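Local coordinates for probable cell division protein WhiA (Thermotoga maritima, PDB 3HYI) that probably takes part in cell division and chromosome segregation, joining a degenerated LAGLIDADG homing-endonuclease domain to a DNA-binding helix-turn-helix domain, at residues A[20-23]-A[27-30]; A[109-114]-A[153-158]; A[170-175]-A[179-184]. All coordinates share one frame; numbering follows the deposited sequence.

Interaction 1: residues A[20-23]-A[27-30]; sequences VPFG and EVIS
Glu27 lays its carboxylate against the backbone of Gly23, across the turn that leads from the loop 20-23 into helix 25-39. OE2 comes within 3.5 Å of Gly23 C, and OE1 lies 3.7 Å from Gly23 CA. The absence of a side chain on Gly23 lets the flat group settle this close. Glu27 CG stands anti to its own carbonyl carbon (chi1 -73°) and the chain then runs on extended, which carries the carboxylate back past the start of the helix. There OE2 is hydrogen-bonded to Ser24 OG, just before the helix. With an alanine here, Ser24 OG would probably lose this partner and the Gly23 backbone its cover on that side. The second touch is apolar: Val28 CG2 meets Phe22 CB at 3.6 Å and reaches the ring obliquely at CD1, 4.1 Å away. The Phe22 ring also has Val20 O over its centre, 4.2 Å above the plane, while Arg61 holds that carbonyl by a hydrogen bond. Beyond the two segments, Phe22 packs on helix 56-68, and its ring meets Tyr68; Glu27 rests on Ala109 and Ser113 of helix 108-122. This is the loop entrance to the first long helix of the degenerate homing-endonuclease domain, where that helix lies beside its counterpart from the second half, as the paired helices do in the LAGLIDADG fold.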
ATOM      1  N   VAL A  20       5.354   0.230  26.107  1.00 25.22           N
ATOM      2  CA  VAL A  20       6.741  -0.054  25.730  1.00 25.26           C
ATOM      3  C   VAL A  20       7.673   0.403  26.867  1.00 25.18           C
ATOM      4  O   VAL A  20       7.402   1.414  27.505  1.00 25.11           O
ATOM      5  CB  VAL A  20       7.113   0.653  24.397  1.00 25.29           C
ATOM      6  CG1 VAL A  20       8.628   0.718  24.198  1.00 25.40           C
ATOM      7  CG2 VAL A  20       6.449  -0.055  23.223  1.00 25.39           C
ATOM      8  N   PRO A  21       8.755  -0.351  27.145  1.00 25.18           N
ATOM      9  CA  PRO A  21       9.667   0.017  28.239  1.00 25.22           C
ATOM     10  C   PRO A  21      10.193   1.464  28.237  1.00 25.08           C
ATOM     11  O   PRO A  21      10.276   2.103  27.189  1.00 25.25           O
ATOM     12  CB  PRO A  21      10.834  -0.959  28.059  1.00 25.22           C
ATOM     13  CG  PRO A  21      10.233  -2.139  27.409  1.00 25.19           C
ATOM     14  CD  PRO A  21       9.175  -1.607  26.493  1.00 25.26           C
ATOM     15  N   PHE A  22      10.529   1.956  29.425  1.00 25.01           N
ATOM     16  CA  PHE A  22      11.189   3.251  29.593  1.00 24.89           C
ATOM     17  C   PHE A  22      12.677   2.975  29.810  1.00 24.65           C
ATOM     18  O   PHE A  22      13.102   2.638  30.917  1.00 24.76           O
ATOM     19  CB  PHE A  22      10.584   4.015  30.777  1.00 24.99           C
ATOM     20  CG  PHE A  22       9.082   4.059  30.757  1.00 25.10           C
ATOM     21  CD1 PHE A  22       8.407   4.963  29.949  1.00 25.37           C
ATOM     22  CD2 PHE A  22       8.343   3.183  31.536  1.00 25.66           C
ATOM     23  CE1 PHE A  22       7.016   4.993  29.930  1.00 25.52           C
ATOM     24  CE2 PHE A  22       6.956   3.209  31.521  1.00 25.89           C
ATOM     25  CZ  PHE A  22       6.295   4.115  30.715  1.00 25.71           C
ATOM     26  N   GLY A  23      13.451   3.096  28.735  1.00 24.38           N
ATOM     27  CA  GLY A  23      14.855   2.675  28.713  1.00 24.02           C
ATOM     28  C   GLY A  23      15.701   3.309  29.792  1.00 23.76           C
ATOM     29  O   GLY A  23      16.493   2.636  30.461  1.00 23.62           O
ATOM     30  N   GLU A  27      16.030   8.649  27.645  1.00 21.60           N
ATOM     31  CA  GLU A  27      15.128   8.165  26.602  1.00 21.56           C
ATOM     32  C   GLU A  27      13.682   8.589  26.861  1.00 21.28           C
ATOM     33  O   GLU A  27      12.933   8.857  25.922  1.00 21.23           O
ATOM     34  CB  GLU A  27      15.219   6.644  26.491  1.00 21.62           C
ATOM     35  CG  GLU A  27      16.506   6.159  25.859  1.00 22.16           C
ATOM     36  CD  GLU A  27      16.789   4.706  26.172  1.00 22.91           C
ATOM     37  OE1 GLU A  27      16.211   3.832  25.495  1.00 23.86           O
ATOM     38  OE2 GLU A  27      17.587   4.436  27.097  1.00 23.20           O
ATOM     39  N   VAL A  28      13.299   8.652  28.135  1.00 21.11           N
ATOM     40  CA  VAL A  28      11.972   9.131  28.532  1.00 20.94           C
ATOM     41  C   VAL A  28      11.800  10.613  28.186  1.00 21.01           C
ATOM     42  O   VAL A  28      10.765  11.014  27.645  1.00 21.01           O
ATOM     43  CB  VAL A  28      11.725   8.907  30.045  1.00 20.94           C
ATOM     44  CG1 VAL A  28      10.465   9.632  30.515  1.00 20.45           C
ATOM     45  CG2 VAL A  28      11.637   7.416  30.349  1.00 20.49           C
ATOM     46  N   ILE A  29      12.813  11.419  28.499  1.00 21.03           N
ATOM     47  CA  ILE A  29      12.793  12.849  28.175  1.00 21.00           C
ATOM     48  C   ILE A  29      12.890  13.065  26.662  1.00 20.94           C
ATOM     49  O   ILE A  29      12.275  13.987  26.125  1.00 21.03           O
ATOM     50  CB  ILE A  29      13.921  13.614  28.901  1.00 20.94           C
ATOM     51  CG1 ILE A  29      13.611  13.718  30.399  1.00 20.90           C
ATOM     52  CG2 ILE A  29      14.095  15.009  28.326  1.00 21.00           C
ATOM     53  CD1 ILE A  29      14.796  14.138  31.240  1.00 20.12           C
ATOM     54  N   SER A  30      13.653  12.209  25.984  1.00 20.87           N
ATOM     55  CA  SER A  30      13.766  12.264  24.528  1.00 20.62           C
ATOM     56  C   SER A  30      12.415  11.992  23.866  1.00 20.66           C
ATOM     57  O   SER A  30      12.026  12.693  22.928  1.00 20.58           O
ATOM     58  CB  SER A  30      14.815  11.267  24.024  1.00 20.62           C
ATOM     59  OG  SER A  30      15.018  11.395  22.628  1.00 19.99           O
TER

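Interaction 2: residues A[109-114]-A[153-158]; sequences ALFVSF and DFFNIN
Phe111 on helix 108-122 lies obliquely across Phe154 near the end of helix 141-155, joining two helices of the second LAGLIDADG-like half. The ring planes are turned 37° apart with centroids separated by 5.6 Å, a skewed arrangement whose closest approach is CD2 of Phe111 to CD2 of Phe154 at 3.6 Å. Phe154 CE2 also comes over toward the root of the other side chain, 4.1 Å from Phe111 CB. Phe111 has CG anti to the backbone N (chi1 -180°), which swings its ring across the gap between the helices, where Ser150 and Leu151 of helix 141-155 also touch it. Phe155 passes Phe111 in the reverse direction, and there the rings meet by their rims: Phe155 CE2 is 4.1 Å from Phe111 CD2, each atom near the plane of the other ring. The far end of Phe155 goes on to Val112, whose side chain it crosses at about a right angle; Phe155 also packs on Val180 and Ala184 of helix 175-184. No hydrogen bond joins the segments, and the contact is carried by hydrocarbon alone. Helix 141-155 stops right after Phe155, where Asn156 takes a positive phi and the chain turns off into the loop. The tightest touch is the methyl group Val112 CG2, which lies at the edge of the Phe155 ring, near its plane, 3.5 Å from its CZ.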
ATOM      1  N   ALA A 109      19.500   5.182  20.511  1.00 22.35           N
ATOM      2  CA  ALA A 109      18.535   4.934  21.582  1.00 22.07           C
ATOM      3  C   ALA A 109      17.678   6.179  21.837  1.00 21.76           C
ATOM      4  O   ALA A 109      16.453   6.096  21.892  1.00 21.65           O
ATOM      5  CB  ALA A 109      19.252   4.507  22.856  1.00 21.89           C
ATOM      6  N   LEU A 110      18.327   7.330  21.975  1.00 21.60           N
ATOM      7  CA  LEU A 110      17.613   8.598  22.159  1.00 21.47           C
ATOM      8  C   LEU A 110      16.732   8.916  20.953  1.00 21.34           C
ATOM      9  O   LEU A 110      15.598   9.367  21.106  1.00 21.01           O
ATOM     10  CB  LEU A 110      18.596   9.750  22.393  1.00 21.45           C
ATOM     11  CG  LEU A 110      19.474   9.659  23.646  1.00 21.66           C
ATOM     12  CD1 LEU A 110      20.532  10.762  23.643  1.00 21.77           C
ATOM     13  CD2 LEU A 110      18.623   9.731  24.911  1.00 21.55           C
ATOM     14  N   PHE A 111      17.259   8.670  19.757  1.00 21.37           N
ATOM     15  CA  PHE A 111      16.535   8.961  18.522  1.00 21.53           C
ATOM     16  C   PHE A 111      15.287   8.095  18.337  1.00 21.47           C
ATOM     17  O   PHE A 111      14.257   8.582  17.869  1.00 21.26           O
ATOM     18  CB  PHE A 111      17.460   8.815  17.314  1.00 21.64           C
ATOM     19  CG  PHE A 111      16.788   9.103  16.005  1.00 21.76           C
ATOM     20  CD1 PHE A 111      16.315  10.378  15.725  1.00 22.12           C
ATOM     21  CD2 PHE A 111      16.621   8.103  15.058  1.00 21.88           C
ATOM     22  CE1 PHE A 111      15.689  10.655  14.520  1.00 22.24           C
ATOM     23  CE2 PHE A 111      15.999   8.372  13.849  1.00 22.23           C
ATOM     24  CZ  PHE A 111      15.531   9.650  13.581  1.00 22.30           C
ATOM     25  N   VAL A 112      15.377   6.820  18.704  1.00 21.55           N
ATOM     26  CA  VAL A 112      14.233   5.913  18.594  1.00 21.65           C
ATOM     27  C   VAL A 112      13.087   6.345  19.506  1.00 21.48           C
ATOM     28  O   VAL A 112      11.923   6.285  19.120  1.00 21.47           O
ATOM     29  CB  VAL A 112      14.634   4.460  18.906  1.00 21.74           C
ATOM     30  CG1 VAL A 112      13.408   3.589  19.112  1.00 22.10           C
ATOM     31  CG2 VAL A 112      15.488   3.912  17.782  1.00 21.88           C
ATOM     32  N   SER A 113      13.430   6.790  20.710  1.00 21.44           N
ATOM     33  CA  SER A 113      12.446   7.292  21.662  1.00 21.37           C
ATOM     34  C   SER A 113      11.812   8.597  21.182  1.00 21.27           C
ATOM     35  O   SER A 113      10.610   8.797  21.334  1.00 21.11           O
ATOM     36  CB  SER A 113      13.096   7.496  23.030  1.00 21.41           C
ATOM     37  OG  SER A 113      13.497   6.256  23.584  1.00 21.94           O
ATOM     38  N   PHE A 114      12.630   9.476  20.604  1.00 21.17           N
ATOM     39  CA  PHE A 114      12.154  10.718  19.993  1.00 21.10           C
ATOM     40  C   PHE A 114      11.183  10.420  18.851  1.00 21.22           C
ATOM     41  O   PHE A 114      10.133  11.054  18.746  1.00 21.55           O
ATOM     42  CB  PHE A 114      13.347  11.537  19.489  1.00 21.02           C
ATOM     43  CG  PHE A 114      12.977  12.868  18.886  1.00 20.73           C
ATOM     44  CD1 PHE A 114      12.478  13.894  19.680  1.00 20.62           C
ATOM     45  CD2 PHE A 114      13.165  13.106  17.530  1.00 20.30           C
ATOM     46  CE1 PHE A 114      12.152  15.129  19.127  1.00 20.44           C
ATOM     47  CE2 PHE A 114      12.842  14.336  16.972  1.00 20.47           C
ATOM     48  CZ  PHE A 114      12.335  15.350  17.776  1.00 20.17           C
ATOM     49  N   ASP A 153      20.725   7.767   8.303  1.00 25.78           N
ATOM     50  CA  ASP A 153      22.002   7.377   8.909  1.00 25.95           C
ATOM     51  C   ASP A 153      21.884   6.108   9.754  1.00 26.12           C
ATOM     52  O   ASP A 153      22.685   5.184   9.608  1.00 26.15           O
ATOM     53  CB  ASP A 153      22.560   8.511   9.781  1.00 25.99           C
ATOM     54  CG  ASP A 153      22.959   9.741   8.975  1.00 26.16           C
ATOM     55  OD1 ASP A 153      22.919  10.855   9.540  1.00 26.49           O
ATOM     56  OD2 ASP A 153      23.310   9.602   7.783  1.00 26.08           O
ATOM     57  N   PHE A 154      20.880   6.070  10.628  1.00 26.32           N
ATOM     58  CA  PHE A 154      20.718   4.966  11.577  1.00 26.51           C
ATOM     59  C   PHE A 154      20.048   3.730  10.980  1.00 26.84           C
ATOM     60  O   PHE A 154      20.478   2.610  11.244  1.00 26.91           O
ATOM     61  CB  PHE A 154      19.916   5.416  12.805  1.00 26.37           C
ATOM     62  CG  PHE A 154      20.648   6.390  13.697  1.00 26.18           C
ATOM     63  CD1 PHE A 154      21.905   6.086  14.205  1.00 25.86           C
ATOM     64  CD2 PHE A 154      20.061   7.596  14.058  1.00 25.87           C
ATOM     65  CE1 PHE A 154      22.571   6.976  15.037  1.00 25.66           C
ATOM     66  CE2 PHE A 154      20.722   8.488  14.895  1.00 25.81           C
ATOM     67  CZ  PHE A 154      21.979   8.177  15.382  1.00 25.50           C
ATOM     68  N   PHE A 155      18.994   3.932  10.194  1.00 27.32           N
ATOM     69  CA  PHE A 155      18.151   2.825   9.731  1.00 27.65           C
ATOM     70  C   PHE A 155      18.084   2.658   8.210  1.00 28.06           C
ATOM     71  O   PHE A 155      17.361   1.790   7.718  1.00 28.13           O
ATOM     72  CB  PHE A 155      16.736   3.000  10.288  1.00 27.63           C
ATOM     73  CG  PHE A 155      16.675   3.002  11.790  1.00 27.75           C
ATOM     74  CD1 PHE A 155      16.726   1.808  12.498  1.00 27.72           C
ATOM     75  CD2 PHE A 155      16.571   4.193  12.498  1.00 27.70           C
ATOM     76  CE1 PHE A 155      16.674   1.799  13.884  1.00 27.79           C
ATOM     77  CE2 PHE A 155      16.519   4.193  13.888  1.00 27.66           C
ATOM     78  CZ  PHE A 155      16.572   2.995  14.580  1.00 27.68           C
ATOM     79  N   ASN A 156      18.836   3.473   7.470  1.00 28.51           N
ATOM     80  CA  ASN A 156      18.777   3.480   6.001  1.00 28.94           C
ATOM     81  C   ASN A 156      17.344   3.656   5.479  1.00 29.23           C
ATOM     82  O   ASN A 156      16.967   3.083   4.456  1.00 29.29           O
ATOM     83  CB  ASN A 156      19.411   2.203   5.432  1.00 28.97           C
ATOM     84  CG  ASN A 156      19.723   2.312   3.948  1.00 29.15           C
ATOM     85  OD1 ASN A 156      20.411   3.234   3.511  1.00 29.61           O
ATOM     86  ND2 ASN A 156      19.222   1.362   3.168  1.00 29.26           N
ATOM     87  N   ILE A 157      16.553   4.453   6.196  1.00 29.58           N
ATOM     88  CA  ILE A 157      15.173   4.733   5.808  1.00 29.82           C
ATOM     89  C   ILE A 157      15.142   6.014   4.984  1.00 30.10           C
ATOM     90  O   ILE A 157      15.580   7.068   5.449  1.00 30.12           O
ATOM     91  CB  ILE A 157      14.247   4.873   7.042  1.00 29.77           C
ATOM     92  CG1 ILE A 157      13.964   3.496   7.650  1.00 29.78           C
ATOM     93  CG2 ILE A 157      12.925   5.534   6.662  1.00 29.91           C
ATOM     94  CD1 ILE A 157      13.195   3.544   8.963  1.00 29.18           C
ATOM     95  N   ASN A 158      14.641   5.907   3.756  1.00 30.38           N
ATOM     96  CA  ASN A 158      14.448   7.062   2.890  1.00 30.56           C
ATOM     97  C   ASN A 158      13.055   7.633   3.107  1.00 30.82           C
ATOM     98  O   ASN A 158      12.061   6.913   3.006  1.00 30.93           O
ATOM     99  CB  ASN A 158      14.628   6.675   1.421  1.00 30.53           C
ATOM    100  CG  ASN A 158      16.046   6.249   1.104  1.00 30.37           C
ATOM    101  OD1 ASN A 158      16.985   7.038   1.219  1.00 29.86           O
ATOM    102  ND2 ASN A 158      16.210   4.994   0.702  1.00 30.12           N
TER

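Interaction 3: residues A[170-175]-A[179-184]; sequences LYIKSI and LVFLEA
Ile175 and Leu179 stand one turn apart at the start of helix 175-184 and meet through the backbone. Leu179 N donates to Ile175 O at 3.2 Å, the i to i+4 bond of the first turn. The same oxygen is covered by the Leu179 side chain: CG comes to 3.4 Å from Ile175 O and CD1 to 3.6 Å, because CG lies beside the backbone N and anti to the carbonyl carbon (chi1 -72°). Both side chains also pack on helix 189-201, Ile175 on Val198 and Leu179 on Ile194. Both segments belong to the second LAGLIDADG-like half, where strand 168-172, the last of its antiparallel sheet in chain order but an inner one in the sheet, passes through a short turn into this helix; Ser174 is the N-cap, its OG bonded to Asp177 N. Ile172, at the end of the strand, points at the helix that follows. Its tip, CD1, approaches the Phe181 ring obliquely, 3.8 Å from Phe181 CD1 and 4.1 Å from Phe181 CG. Leu134 of the adjoining strand touches both Ile172 and Phe181, and Leu151 of helix 141-155 packs on the Phe181 side chain.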
ATOM      1  N   LEU A 170       6.609  14.631   7.082  1.00 31.21           N
ATOM      2  CA  LEU A 170       7.647  13.675   6.719  1.00 30.81           C
ATOM      3  C   LEU A 170       6.936  12.353   6.442  1.00 30.38           C
ATOM      4  O   LEU A 170       6.089  11.940   7.231  1.00 30.27           O
ATOM      5  CB  LEU A 170       8.645  13.528   7.870  1.00 30.85           C
ATOM      6  CG  LEU A 170      10.043  13.003   7.540  1.00 30.94           C
ATOM      7  CD1 LEU A 170      10.923  13.038   8.781  1.00 31.29           C
ATOM      8  CD2 LEU A 170       9.969  11.600   6.986  1.00 31.25           C
ATOM      9  N   TYR A 171       7.255  11.694   5.327  1.00 29.87           N
ATOM     10  CA  TYR A 171       6.557  10.453   4.965  1.00 29.54           C
ATOM     11  C   TYR A 171       7.469   9.330   4.473  1.00 29.09           C
ATOM     12  O   TYR A 171       8.491   9.575   3.834  1.00 28.89           O
ATOM     13  CB  TYR A 171       5.444  10.729   3.940  1.00 29.54           C
ATOM     14  CG  TYR A 171       5.929  10.995   2.535  1.00 29.60           C
ATOM     15  CD1 TYR A 171       6.053   9.958   1.613  1.00 29.42           C
ATOM     16  CD2 TYR A 171       6.260  12.284   2.125  1.00 29.52           C
ATOM     17  CE1 TYR A 171       6.502  10.196   0.325  1.00 29.54           C
ATOM     18  CE2 TYR A 171       6.705  12.532   0.835  1.00 29.49           C
ATOM     19  CZ  TYR A 171       6.825  11.484  -0.058  1.00 29.52           C
ATOM     20  OH  TYR A 171       7.266  11.721  -1.340  1.00 29.87           O
ATOM     21  N   ILE A 172       7.071   8.099   4.788  1.00 28.80           N
ATOM     22  CA  ILE A 172       7.740   6.884   4.326  1.00 28.57           C
ATOM     23  C   ILE A 172       6.745   6.090   3.490  1.00 28.33           C
ATOM     24  O   ILE A 172       5.642   5.799   3.951  1.00 28.35           O
ATOM     25  CB  ILE A 172       8.201   6.003   5.511  1.00 28.59           C
ATOM     26  CG1 ILE A 172       9.145   6.779   6.435  1.00 28.71           C
ATOM     27  CG2 ILE A 172       8.887   4.739   5.006  1.00 28.56           C
ATOM     28  CD1 ILE A 172       9.373   6.099   7.766  1.00 28.70           C
ATOM     29  N   LYS A 173       7.136   5.744   2.265  1.00 28.05           N
ATOM     30  CA  LYS A 173       6.256   5.023   1.339  1.00 27.80           C
ATOM     31  C   LYS A 173       6.690   3.577   1.065  1.00 27.55           C
ATOM     32  O   LYS A 173       5.894   2.776   0.581  1.00 27.43           O
ATOM     33  CB  LYS A 173       6.137   5.786   0.017  1.00 27.85           C
ATOM     34  CG  LYS A 173       7.453   5.998  -0.710  1.00 27.92           C
ATOM     35  CD  LYS A 173       7.239   6.378  -2.161  1.00 27.98           C
ATOM     36  CE  LYS A 173       8.522   6.229  -2.954  1.00 28.03           C
ATOM     37  NZ  LYS A 173       8.407   6.798  -4.322  1.00 28.08           N
ATOM     38  N   SER A 174       7.949   3.255   1.348  1.00 27.33           N
ATOM     39  CA  SER A 174       8.434   1.881   1.245  1.00 27.16           C
ATOM     40  C   SER A 174       7.887   1.050   2.403  1.00 26.94           C
ATOM     41  O   SER A 174       8.092   1.397   3.564  1.00 26.85           O
ATOM     42  CB  SER A 174       9.966   1.851   1.267  1.00 27.12           C
ATOM     43  OG  SER A 174      10.449   0.542   1.513  1.00 27.42           O
ATOM     44  N   ILE A 175       7.200  -0.046   2.085  1.00 26.79           N
ATOM     45  CA  ILE A 175       6.656  -0.937   3.113  1.00 26.72           C
ATOM     46  C   ILE A 175       7.776  -1.609   3.914  1.00 26.73           C
ATOM     47  O   ILE A 175       7.590  -1.946   5.085  1.00 26.74           O
ATOM     48  CB  ILE A 175       5.706  -2.010   2.512  1.00 26.68           C
ATOM     49  CG1 ILE A 175       4.869  -2.678   3.610  1.00 26.50           C
ATOM     50  CG2 ILE A 175       6.488  -3.054   1.711  1.00 26.55           C
ATOM     51  CD1 ILE A 175       4.031  -1.709   4.433  1.00 26.33           C
ATOM     52  N   LEU A 179       8.129  -1.034   8.087  1.00 25.03           N
ATOM     53  CA  LEU A 179       8.279  -2.125   9.052  1.00 24.76           C
ATOM     54  C   LEU A 179       9.500  -1.931   9.953  1.00 24.52           C
ATOM     55  O   LEU A 179       9.435  -2.205  11.155  1.00 24.42           O
ATOM     56  CB  LEU A 179       8.361  -3.478   8.330  1.00 24.71           C
ATOM     57  CG  LEU A 179       7.039  -3.965   7.730  1.00 24.66           C
ATOM     58  CD1 LEU A 179       7.263  -5.148   6.802  1.00 23.89           C
ATOM     59  CD2 LEU A 179       6.048  -4.320   8.837  1.00 24.45           C
ATOM     60  N   VAL A 180      10.603  -1.466   9.370  1.00 24.21           N
ATOM     61  CA  VAL A 180      11.817  -1.153  10.129  1.00 24.01           C
ATOM     62  C   VAL A 180      11.532  -0.059  11.153  1.00 24.01           C
ATOM     63  O   VAL A 180      11.921  -0.165  12.317  1.00 23.96           O
ATOM     64  CB  VAL A 180      12.963  -0.673   9.206  1.00 23.95           C
ATOM     65  CG1 VAL A 180      14.176  -0.263  10.028  1.00 23.84           C
ATOM     66  CG2 VAL A 180      13.340  -1.758   8.202  1.00 23.61           C
ATOM     67  N   PHE A 181      10.854   0.990  10.694  1.00 23.95           N
ATOM     68  CA  PHE A 181      10.457   2.107  11.539  1.00 23.93           C
ATOM     69  C   PHE A 181       9.591   1.634  12.700  1.00 23.79           C
ATOM     70  O   PHE A 181       9.864   1.951  13.861  1.00 23.82           O
ATOM     71  CB  PHE A 181       9.689   3.140  10.706  1.00 24.00           C
ATOM     72  CG  PHE A 181       9.294   4.369  11.471  1.00 24.15           C
ATOM     73  CD1 PHE A 181      10.117   5.489  11.482  1.00 24.29           C
ATOM     74  CD2 PHE A 181       8.095   4.412  12.173  1.00 24.19           C
ATOM     75  CE1 PHE A 181       9.753   6.629  12.188  1.00 24.14           C
ATOM     76  CE2 PHE A 181       7.725   5.548  12.882  1.00 23.80           C
ATOM     77  CZ  PHE A 181       8.554   6.659  12.888  1.00 23.86           C
ATOM     78  N   LEU A 182       8.554   0.866  12.378  1.00 23.63           N
ATOM     79  CA  LEU A 182       7.606   0.394  13.386  1.00 23.58           C
ATOM     80  C   LEU A 182       8.261  -0.528  14.409  1.00 23.49           C
ATOM     81  O   LEU A 182       8.007  -0.404  15.606  1.00 23.46           O
ATOM     82  CB  LEU A 182       6.414  -0.310  12.726  1.00 23.52           C
ATOM     83  CG  LEU A 182       5.459   0.600  11.943  1.00 23.37           C
ATOM     84  CD1 LEU A 182       4.417  -0.237  11.228  1.00 23.29           C
ATOM     85  CD2 LEU A 182       4.793   1.625  12.850  1.00 23.11           C
ATOM     86  N   GLU A 183       9.100  -1.448  13.938  1.00 23.52           N
ATOM     87  CA  GLU A 183       9.806  -2.358  14.836  1.00 23.52           C
ATOM     88  C   GLU A 183      10.821  -1.621  15.713  1.00 23.45           C
ATOM     89  O   GLU A 183      10.969  -1.940  16.889  1.00 23.27           O
ATOM     90  CB  GLU A 183      10.503  -3.473  14.056  1.00 23.50           C
ATOM     91  CG  GLU A 183      11.117  -4.530  14.967  1.00 23.81           C
ATOM     92  CD  GLU A 183      11.490  -5.808  14.249  1.00 24.47           C
ATOM     93  OE1 GLU A 183      11.318  -5.888  13.012  1.00 25.35           O
ATOM     94  OE2 GLU A 183      11.968  -6.738  14.929  1.00 24.82           O
ATOM     95  N   ALA A 184      11.510  -0.641  15.133  1.00 23.52           N
ATOM     96  CA  ALA A 184      12.461   0.185  15.878  1.00 23.63           C
ATOM     97  C   ALA A 184      11.803   0.853  17.089  1.00 23.76           C
ATOM     98  O   ALA A 184      12.372   0.856  18.180  1.00 23.81           O
ATOM     99  CB  ALA A 184      13.085   1.237  14.962  1.00 23.53           C
TER

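Overall arrangement
Interaction 3 is the most enclosed of the three, with no exposed residue among those that touch, whereas interactions 1 and 2 each reach the surface on one side, at Gly23 and Phe154. Interaction 1 lies at the entrance to helix 25-39 and includes a charged group; interaction 2 is aromatic and aliphatic, between two helices; interaction 3 adds a backbone hydrogen bond within one helix to apolar contact with a strand. Interactions 1 and 2 meet where helices 25-39 and 108-122 run together: Ser30 OG lies 2.6 Å from Leu110 O, a probable hydrogen bond. Interactions 2 and 3 share the second half of the domain, with Ile157 CG2 3.8 Å from Ile172 CD1 and Ile157 CD1 against Phe181 N. Interactions 1 and 3 do not touch.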